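PDB 3IV0: SusD homolog from Bacteroides thetaiotaomicron VPI-5482, which probably binds glycans at the outer membrane, as other members of the SusD family do, although its own ligand is not established. Local coordinates for residues S289-N294 / P338-K343; K342-I347 / T356-N361. All coordinates share one frame; numbering follows the deposited sequence.

Followed from the N terminus, the chain leaves helix 284-287, enters loop 289-294, passes strand 300-302 and helices 304-310 and 318-323, and returns at 338-343, where contact 1 closes this long excursion. Contact 2 then closes a much shorter one, through strands 348-350 and 354-356, when 356-361 meets 342-347. The loops follow one another without nesting or crossing, and the contacts share K342 and K343. Their centres lie about 10 Å apart, and the contacts touch directly: W345 of contact 2 packs on S291 and E340 of contact 1, and its NE1 probably hydrogen-bonds S289 OG, which is also bonded to S285 O. Together they join the loops around helix 284-287 to the approach to strand 362-366.

Contact 1. Residues S289-N294 / P338-K343; sequences SYSCLN and PKEIKK
The carboxylate of E340 reaches across to Y290 and S291 and takes three hydrogen bonds there, two from their backbone N-H groups and one from the S291 hydroxyl. Its OE1 accepts from Y290 N at 2.8 Å, nearly along the C-O axis, and from S291 N at 3.0 Å through the syn lone pair; both N-H bonds point almost straight at the oxygen. OE2 uses its own syn lone pair for S291 OG, 2.6 Å away, a serine whose short hydroxyl suits it to share an acceptor group with its backbone N-H. Such a set of donors would probably favour the ionised form of the acid. Glutamate has the needed length: CG sits between the backbone N and carbonyl carbon (chi1 60°), and the chain beyond runs extended into the opposite loop. An alanine here would remove the carboxylate, and would probably leave the two N-H groups and the hydroxyl short of an acceptor and the Y290 ring without the carboxylate stacked on it.

That ring lies between two unlike neighbours. Over one face the carboxylate is stacked, its plane 28° from that of the ring, with E340 CD 3.6 Å from Y290 CE1. Over the other face P338 makes a CH-pi contact, its CG 3.9 Å from the ring centroid; proline presents a compact, rigid patch of CH groups to the tyrosine. This is loop-to-loop packing in a SusD-family protein: neither segment is helix or strand, and E340, bonded to two consecutive N-H groups, joins the loop after helix 284-287 to that before strand 348-350.

A water donates to E340 OE2 at 2.7 Å and makes a weak link to Y290 OH. In the next shell, D325 accepts from E340 N, Y58 OH bonds K339 N, and I341 pairs through its backbone with V288.

Contact 2. Residues K342-I347 / T356-N361; sequences KKFWNI and TSNSGN
Two backbone hydrogen bonds form a single bridge between N346 and N358. N346 N donates to S357 O at 2.9 Å, from above the carbonyl plane, while N346 O accepts from S359 N, also at 2.9 Å but within the carbonyl plane. CA-H...O contacts flank them: W345 CA lies 3.3 Å from S357 O, and I347 CA approaches T356 O.

Turns shape both segments, two of them in 356-361 made by polar side chains. T356 OG1 accepts from N358 N in an ST turn and is also held by D286 and K283. N358 OD1 accepts from G360 N at 2.8 Å in an Asx turn; a CB on G360 would collide with that oxygen, so glycine fits the place. In 342-347 a type I backbone turn from K342 to W345 lays K342 CB over the centre of the indole, 3.5 Å above its plane.

Packing between side chains is lighter. N358 CG stands anti to its backbone N (chi1 -173°), which brings ND2 to 3.5 Å from F344 CB, the amide and phenyl planes only 22° apart. S357 CB, small enough to sit beside an indole, lies 3.9 Å from W345 CD1.

Water completes the polar network. One molecule donates to F344 O and to N358 OD1 and accepts from N346 ND2, whose amide also reaches S254 O; a second links I347 O with S359 OG. Asparagine suits both bridged positions, N346 through the donor ND2 and N358 through the acceptor OD1, and the chemistry implies a join held mainly by directional polar bonds, with apolar burial in second place.

Contact 1. Residues S289-N294 / P338-K343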
ATOM      1  N   SER A 289       7.445 -12.892 -12.579  1.00 13.66           N
ATOM      2  CA  SER A 289       6.897 -13.708 -13.674  1.00 13.38           C
ATOM      3  C   SER A 289       7.910 -13.877 -14.775  1.00 14.20           C
ATOM      4  O   SER A 289       8.759 -13.010 -14.980  1.00 14.14           O
ATOM      5  CB  SER A 289       5.659 -13.027 -14.272  1.00 14.02           C
ATOM      6  OG  SER A 289       4.636 -12.870 -13.296  1.00 14.31           O
ATOM      7  N   TYR A 290       7.817 -14.989 -15.507  1.00 15.35           N
ATOM      8  CA  TYR A 290       8.667 -15.179 -16.683  1.00 15.58           C
ATOM      9  C   TYR A 290       7.950 -15.807 -17.874  1.00 15.50           C
ATOM     10  O   TYR A 290       8.209 -15.418 -19.000  1.00 16.50           O
ATOM     11  CB  TYR A 290       9.936 -15.996 -16.331  1.00 19.49           C
ATOM     12  CG  TYR A 290       9.701 -17.468 -16.043  1.00 20.24           C
ATOM     13  CD1 TYR A 290       9.381 -17.918 -14.771  1.00 20.58           C
ATOM     14  CD2 TYR A 290       9.805 -18.417 -17.058  1.00 20.91           C
ATOM     15  CE1 TYR A 290       9.149 -19.247 -14.517  1.00 25.47           C
ATOM     16  CE2 TYR A 290       9.567 -19.753 -16.806  1.00 22.09           C
ATOM     17  CZ  TYR A 290       9.246 -20.163 -15.542  1.00 24.57           C
ATOM     18  OH  TYR A 290       9.011 -21.494 -15.271  1.00 26.73           O
ATOM     19  N   SER A 291       7.079 -16.771 -17.620  1.00 16.53           N
ATOM     20  CA  SER A 291       6.591 -17.615 -18.720  1.00 18.02           C
ATOM     21  C   SER A 291       5.687 -16.817 -19.665  1.00 20.71           C
ATOM     22  O   SER A 291       5.670 -17.037 -20.878  1.00 22.17           O
ATOM     23  CB  SER A 291       5.890 -18.856 -18.179  1.00 18.20           C
ATOM     24  OG  SER A 291       4.725 -18.547 -17.433  1.00 19.53           O
ATOM     25  N   CYS A 292       4.954 -15.854 -19.125  1.00 19.42           N
ATOM     26  CA  CYS A 292       4.082 -15.014 -19.954  1.00 20.64           C
ATOM     27  C   CYS A 292       4.765 -13.758 -20.489  1.00 20.40           C
ATOM     28  O   CYS A 292       4.167 -13.008 -21.254  1.00 22.51           O
ATOM     29  CB  CYS A 292       2.840 -14.630 -19.148  1.00 20.87           C
ATOM     30  SG  CYS A 292       3.233 -13.739 -17.601  1.00 20.95           S
ATOM     31  N   LEU A 293       6.029 -13.540 -20.113  1.00 21.21           N
ATOM     32  CA  LEU A 293       6.795 -12.360 -20.525  1.00 21.22           C
ATOM     33  C   LEU A 293       7.908 -12.719 -21.501  1.00 20.80           C
ATOM     34  O   LEU A 293       8.732 -11.879 -21.853  1.00 20.47           O
ATOM     35  CB  LEU A 293       7.417 -11.664 -19.286  1.00 18.10           C
ATOM     36  CG  LEU A 293       6.481 -11.094 -18.213  1.00 17.27           C
ATOM     37  CD1 LEU A 293       7.287 -10.493 -17.066  1.00 17.12           C
ATOM     38  CD2 LEU A 293       5.523 -10.063 -18.839  1.00 20.68           C
ATOM     39  N   ASN A 294       7.923 -13.929 -22.045  0.60 25.54           N
ATOM     40  CA  ASN A 294       9.003 -14.295 -22.979  0.60 27.12           C
ATOM     41  C   ASN A 294      10.404 -14.131 -22.348  0.60 25.98           C
ATOM     42  O   ASN A 294      11.303 -13.612 -23.018  0.60 27.81           O
ATOM     43  CB  ASN A 294       8.964 -13.439 -24.259  0.60 26.85           C
ATOM     44  CG  ASN A 294       7.610 -13.446 -24.948  0.60 31.98           C
ATOM     45  OD1 ASN A 294       7.072 -12.386 -25.282  0.60 42.92           O
ATOM     46  ND2 ASN A 294       7.062 -14.627 -25.182  0.60 19.06           N
ATOM     47  N   PRO A 338      13.682 -21.780 -12.790  1.00 21.48           N
ATOM     48  CA  PRO A 338      13.002 -20.631 -12.181  1.00 21.72           C
ATOM     49  C   PRO A 338      11.635 -20.951 -11.611  1.00 22.00           C
ATOM     50  O   PRO A 338      11.036 -21.948 -11.962  1.00 21.76           O
ATOM     51  CB  PRO A 338      12.857 -19.681 -13.356  1.00 22.86           C
ATOM     52  CG  PRO A 338      12.725 -20.566 -14.539  1.00 24.95           C
ATOM     53  CD  PRO A 338      13.675 -21.702 -14.259  1.00 21.77           C
ATOM     54  N   LYS A 339      11.118 -20.068 -10.759  1.00 19.74           N
ATOM     55  CA  LYS A 339       9.750 -20.206 -10.290  1.00 17.85           C
ATOM     56  C   LYS A 339       9.076 -18.841 -10.334  1.00 14.88           C
ATOM     57  O   LYS A 339       9.762 -17.815 -10.292  1.00 17.44           O
ATOM     58  CB  LYS A 339       9.671 -20.783  -8.900  1.00 18.66           C
ATOM     59  CG  LYS A 339      10.342 -19.986  -7.847  1.00 21.73           C
ATOM     60  CD  LYS A 339      10.240 -20.770  -6.543  1.00 22.85           C
ATOM     61  CE  LYS A 339      10.889 -20.092  -5.396  1.00 23.36           C
ATOM     62  NZ  LYS A 339      10.652 -20.865  -4.111  1.00 18.96           N
ATOM     63  N   GLU A 340       7.771 -18.859 -10.499  1.00 13.73           N
ATOM     64  CA  GLU A 340       7.030 -17.610 -10.671  1.00 14.61           C
ATOM     65  C   GLU A 340       5.781 -17.585  -9.836  1.00 15.13           C
ATOM     66  O   GLU A 340       5.277 -18.606  -9.385  1.00 15.27           O
ATOM     67  CB  GLU A 340       6.704 -17.371 -12.132  1.00 16.99           C
ATOM     68  CG  GLU A 340       5.872 -18.432 -12.794  1.00 16.75           C
ATOM     69  CD  GLU A 340       5.708 -18.216 -14.289  1.00 18.22           C
ATOM     70  OE1 GLU A 340       6.123 -17.151 -14.824  1.00 17.03           O
ATOM     71  OE2 GLU A 340       5.147 -19.143 -14.942  1.00 19.93           O
ATOM     72  N   ILE A 341       5.288 -16.363  -9.610  1.00 13.78           N
ATOM     73  CA  ILE A 341       4.044 -16.124  -8.900  1.00 12.93           C
ATOM     74  C   ILE A 341       3.021 -15.626  -9.908  1.00 12.44           C
ATOM     75  O   ILE A 341       3.316 -14.673 -10.634  1.00 13.49           O
ATOM     76  CB  ILE A 341       4.279 -15.067  -7.805  1.00 13.80           C
ATOM     77  CG1 ILE A 341       5.206 -15.660  -6.754  1.00 14.62           C
ATOM     78  CG2 ILE A 341       2.958 -14.602  -7.217  1.00 14.11           C
ATOM     79  CD1 ILE A 341       5.699 -14.652  -5.695  1.00 17.17           C
ATOM     80  N   LYS A 342       1.864 -16.262  -9.977  1.00 12.95           N
ATOM     81  CA  LYS A 342       0.862 -16.005 -10.993  1.00 13.27           C
ATOM     82  C   LYS A 342      -0.422 -15.327 -10.462  1.00 11.29           C
ATOM     83  O   LYS A 342      -1.385 -15.084 -11.182  1.00 12.53           O
ATOM     84  CB  LYS A 342       0.503 -17.310 -11.710  1.00 14.22           C
ATOM     85  CG  LYS A 342      -0.150 -18.308 -10.862  1.00 16.71           C
ATOM     86  CD  LYS A 342      -0.434 -19.589 -11.694  1.00 23.78           C
ATOM     87  CE  LYS A 342      -1.084 -20.665 -10.856  1.00 27.44           C
ATOM     88  NZ  LYS A 342      -1.281 -21.905 -11.644  1.00 29.92           N
ATOM     89  N   LYS A 343      -0.348 -14.945  -9.196  1.00 11.73           N
ATOM     90  CA  LYS A 343      -1.456 -14.304  -8.473  1.00 11.53           C
ATOM     91  C   LYS A 343      -2.088 -13.154  -9.245  1.00 11.59           C
ATOM     92  O   LYS A 343      -3.286 -13.023  -9.265  1.00 12.44           O
ATOM     93  CB  LYS A 343      -0.930 -13.759  -7.133  1.00 11.78           C
ATOM     94  CG  LYS A 343      -1.938 -12.949  -6.313  1.00 12.34           C
ATOM     95  CD  LYS A 343      -1.392 -12.588  -4.962  1.00 10.39           C
ATOM     96  CE  LYS A 343      -2.356 -11.660  -4.228  1.00 10.08           C
ATOM     97  NZ  LYS A 343      -1.862 -11.279  -2.880  1.00 10.93           N
TER
HETATM   98  O   HOH W   1       5.752 -21.674 -14.131  1.00 36.11           O

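Contact 2. Residues K342-I347 / T356-N361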
ATOM      1  N   LYS A 342       1.864 -16.262  -9.977  1.00 12.95           N
ATOM      2  CA  LYS A 342       0.862 -16.005 -10.993  1.00 13.27           C
ATOM      3  C   LYS A 342      -0.422 -15.327 -10.462  1.00 11.29           C
ATOM      4  O   LYS A 342      -1.385 -15.084 -11.182  1.00 12.53           O
ATOM      5  CB  LYS A 342       0.503 -17.310 -11.710  1.00 14.22           C
ATOM      6  CG  LYS A 342      -0.150 -18.308 -10.862  1.00 16.71           C
ATOM      7  CD  LYS A 342      -0.434 -19.589 -11.694  1.00 23.78           C
ATOM      8  CE  LYS A 342      -1.084 -20.665 -10.856  1.00 27.44           C
ATOM      9  NZ  LYS A 342      -1.281 -21.905 -11.644  1.00 29.92           N
ATOM     10  N   LYS A 343      -0.348 -14.945  -9.196  1.00 11.73           N
ATOM     11  CA  LYS A 343      -1.456 -14.304  -8.473  1.00 11.53           C
ATOM     12  C   LYS A 343      -2.088 -13.154  -9.245  1.00 11.59           C
ATOM     13  O   LYS A 343      -3.286 -13.023  -9.265  1.00 12.44           O
ATOM     14  CB  LYS A 343      -0.930 -13.759  -7.133  1.00 11.78           C
ATOM     15  CG  LYS A 343      -1.938 -12.949  -6.313  1.00 12.34           C
ATOM     16  CD  LYS A 343      -1.392 -12.588  -4.962  1.00 10.39           C
ATOM     17  CE  LYS A 343      -2.356 -11.660  -4.228  1.00 10.08           C
ATOM     18  NZ  LYS A 343      -1.862 -11.279  -2.880  1.00 10.93           N
ATOM     19  N   PHE A 344      -1.272 -12.313  -9.871  1.00 12.00           N
ATOM     20  CA  PHE A 344      -1.775 -11.073 -10.462  1.00 12.33           C
ATOM     21  C   PHE A 344      -1.999 -11.139 -11.962  1.00 11.91           C
ATOM     22  O   PHE A 344      -2.208 -10.113 -12.601  1.00 13.25           O
ATOM     23  CB  PHE A 344      -0.785  -9.951 -10.161  1.00 11.35           C
ATOM     24  CG  PHE A 344      -0.602  -9.688  -8.685  1.00 10.65           C
ATOM     25  CD1 PHE A 344      -1.451  -8.843  -8.024  1.00 12.48           C
ATOM     26  CD2 PHE A 344       0.410 -10.288  -7.977  1.00 11.32           C
ATOM     27  CE1 PHE A 344      -1.317  -8.645  -6.659  1.00 11.55           C
ATOM     28  CE2 PHE A 344       0.580 -10.085  -6.629  1.00 11.84           C
ATOM     29  CZ  PHE A 344      -0.285  -9.262  -5.958  1.00 11.74           C
ATOM     30  N   TRP A 345      -1.837 -12.311 -12.580  1.00 13.46           N
ATOM     31  CA  TRP A 345      -1.834 -12.335 -14.043  1.00 13.12           C
ATOM     32  C   TRP A 345      -3.115 -11.802 -14.664  1.00 12.92           C
ATOM     33  O   TRP A 345      -4.204 -12.299 -14.444  1.00 14.60           O
ATOM     34  CB  TRP A 345      -1.498 -13.721 -14.581  1.00 13.29           C
ATOM     35  CG  TRP A 345      -0.079 -14.100 -14.383  1.00 13.95           C
ATOM     36  CD1 TRP A 345       0.910 -13.344 -13.846  1.00 13.65           C
ATOM     37  CD2 TRP A 345       0.517 -15.332 -14.777  1.00 14.50           C
ATOM     38  NE1 TRP A 345       2.086 -14.039 -13.838  1.00 14.06           N
ATOM     39  CE2 TRP A 345       1.877 -15.265 -14.418  1.00 14.13           C
ATOM     40  CE3 TRP A 345       0.032 -16.477 -15.400  1.00 17.51           C
ATOM     41  CZ2 TRP A 345       2.768 -16.331 -14.645  1.00 16.68           C
ATOM     42  CZ3 TRP A 345       0.917 -17.535 -15.634  1.00 19.48           C
ATOM     43  CH2 TRP A 345       2.259 -17.448 -15.268  1.00 18.93           C
ATOM     44  N   ASN A 346      -2.909 -10.759 -15.443  1.00 12.74           N
ATOM     45  CA  ASN A 346      -3.868 -10.135 -16.343  1.00 13.27           C
ATOM     46  C   ASN A 346      -2.990  -9.603 -17.463  1.00 12.86           C
ATOM     47  O   ASN A 346      -2.543  -8.457 -17.484  1.00 13.21           O
ATOM     48  CB  ASN A 346      -4.622  -9.018 -15.655  1.00 13.51           C
ATOM     49  CG  ASN A 346      -5.877  -9.518 -14.968  1.00 14.50           C
ATOM     50  OD1 ASN A 346      -6.741 -10.123 -15.625  1.00 18.71           O
ATOM     51  ND2 ASN A 346      -5.961  -9.332 -13.647  1.00 15.06           N
ATOM     52  N   ILE A 347      -2.714 -10.483 -18.408  1.00 14.93           N
ATOM     53  CA  ILE A 347      -1.647 -10.258 -19.354  1.00 15.41           C
ATOM     54  C   ILE A 347      -2.132  -9.406 -20.534  1.00 17.56           C
ATOM     55  O   ILE A 347      -3.257  -9.590 -20.992  1.00 19.28           O
ATOM     56  CB  ILE A 347      -1.134 -11.622 -19.852  1.00 17.45           C
ATOM     57  CG1 ILE A 347      -0.515 -12.432 -18.696  1.00 18.96           C
ATOM     58  CG2 ILE A 347      -0.116 -11.422 -20.952  1.00 20.16           C
ATOM     59  CD1 ILE A 347      -0.609 -13.959 -18.898  1.00 21.12           C
ATOM     60  N   THR A 356       3.036  -6.980 -20.596  1.00 14.05           N
ATOM     61  CA  THR A 356       2.999  -6.950 -19.134  1.00 13.54           C
ATOM     62  C   THR A 356       2.167  -8.110 -18.639  1.00 14.70           C
ATOM     63  O   THR A 356       1.158  -8.497 -19.236  1.00 14.27           O
ATOM     64  CB  THR A 356       2.422  -5.618 -18.579  1.00 14.87           C
ATOM     65  OG1 THR A 356       2.392  -5.649 -17.142  1.00 13.61           O
ATOM     66  CG2 THR A 356       1.039  -5.366 -19.069  1.00 16.84           C
ATOM     67  N   SER A 357       2.571  -8.622 -17.493  1.00 12.86           N
ATOM     68  CA  SER A 357       1.797  -9.666 -16.849  1.00 12.75           C
ATOM     69  C   SER A 357       0.645  -9.142 -16.024  1.00 12.53           C
ATOM     70  O   SER A 357      -0.171  -9.926 -15.549  1.00 13.68           O
ATOM     71  CB  SER A 357       2.684 -10.556 -15.972  1.00 13.39           C
ATOM     72  OG  SER A 357       3.123  -9.848 -14.802  1.00 14.12           O
ATOM     73  N   ASN A 358       0.599  -7.820 -15.819  1.00 12.64           N
ATOM     74  CA  ASN A 358      -0.448  -7.238 -15.012  1.00 12.31           C
ATOM     75  C   ASN A 358      -0.874  -5.863 -15.526  1.00 12.49           C
ATOM     76  O   ASN A 358      -0.293  -4.843 -15.159  1.00 12.63           O
ATOM     77  CB  ASN A 358      -0.042  -7.187 -13.536  1.00 12.05           C
ATOM     78  CG  ASN A 358      -1.193  -6.731 -12.650  1.00 12.18           C
ATOM     79  OD1 ASN A 358      -2.294  -6.497 -13.150  1.00 12.33           O
ATOM     80  ND2 ASN A 358      -0.968  -6.657 -11.342  1.00 12.34           N
ATOM     81  N   SER A 359      -1.888  -5.854 -16.383  1.00 11.05           N
ATOM     82  CA  SER A 359      -2.509  -4.641 -16.903  1.00 12.91           C
ATOM     83  C   SER A 359      -3.498  -4.023 -15.933  1.00 12.55           C
ATOM     84  O   SER A 359      -4.107  -2.976 -16.219  1.00 13.21           O
ATOM     85  CB  SER A 359      -3.249  -4.982 -18.198  1.00 14.55           C
ATOM     86  OG  SER A 359      -4.340  -5.832 -17.900  1.00 16.51           O
ATOM     87  N   GLY A 360      -3.637  -4.605 -14.754  1.00 12.02           N
ATOM     88  CA  GLY A 360      -4.619  -4.160 -13.787  1.00 11.39           C
ATOM     89  C   GLY A 360      -4.180  -2.973 -12.970  1.00 11.87           C
ATOM     90  O   GLY A 360      -3.024  -2.563 -12.986  1.00 12.23           O
ATOM     91  N   ASN A 361      -5.130  -2.433 -12.227  1.00 11.69           N
ATOM     92  CA  ASN A 361      -4.844  -1.387 -11.225  1.00 11.27           C
ATOM     93  C   ASN A 361      -3.960  -1.947 -10.134  1.00 12.50           C
ATOM     94  O   ASN A 361      -3.974  -3.137  -9.883  1.00 13.69           O
ATOM     95  CB  ASN A 361      -6.154  -0.873 -10.593  1.00 11.28           C
ATOM     96  CG  ASN A 361      -7.104  -0.248 -11.575  1.00 11.44           C
ATOM     97  OD1 ASN A 361      -6.730   0.117 -12.692  1.00 12.60           O
ATOM     98  ND2 ASN A 361      -8.347  -0.126 -11.168  1.00 12.14           N
TER
HETATM   99  O   HOH W   2      -4.018  -8.315 -12.105  1.00 16.36           O
HETATM  100  O   HOH W   3      -5.137  -7.982 -19.485  1.00 39.62           O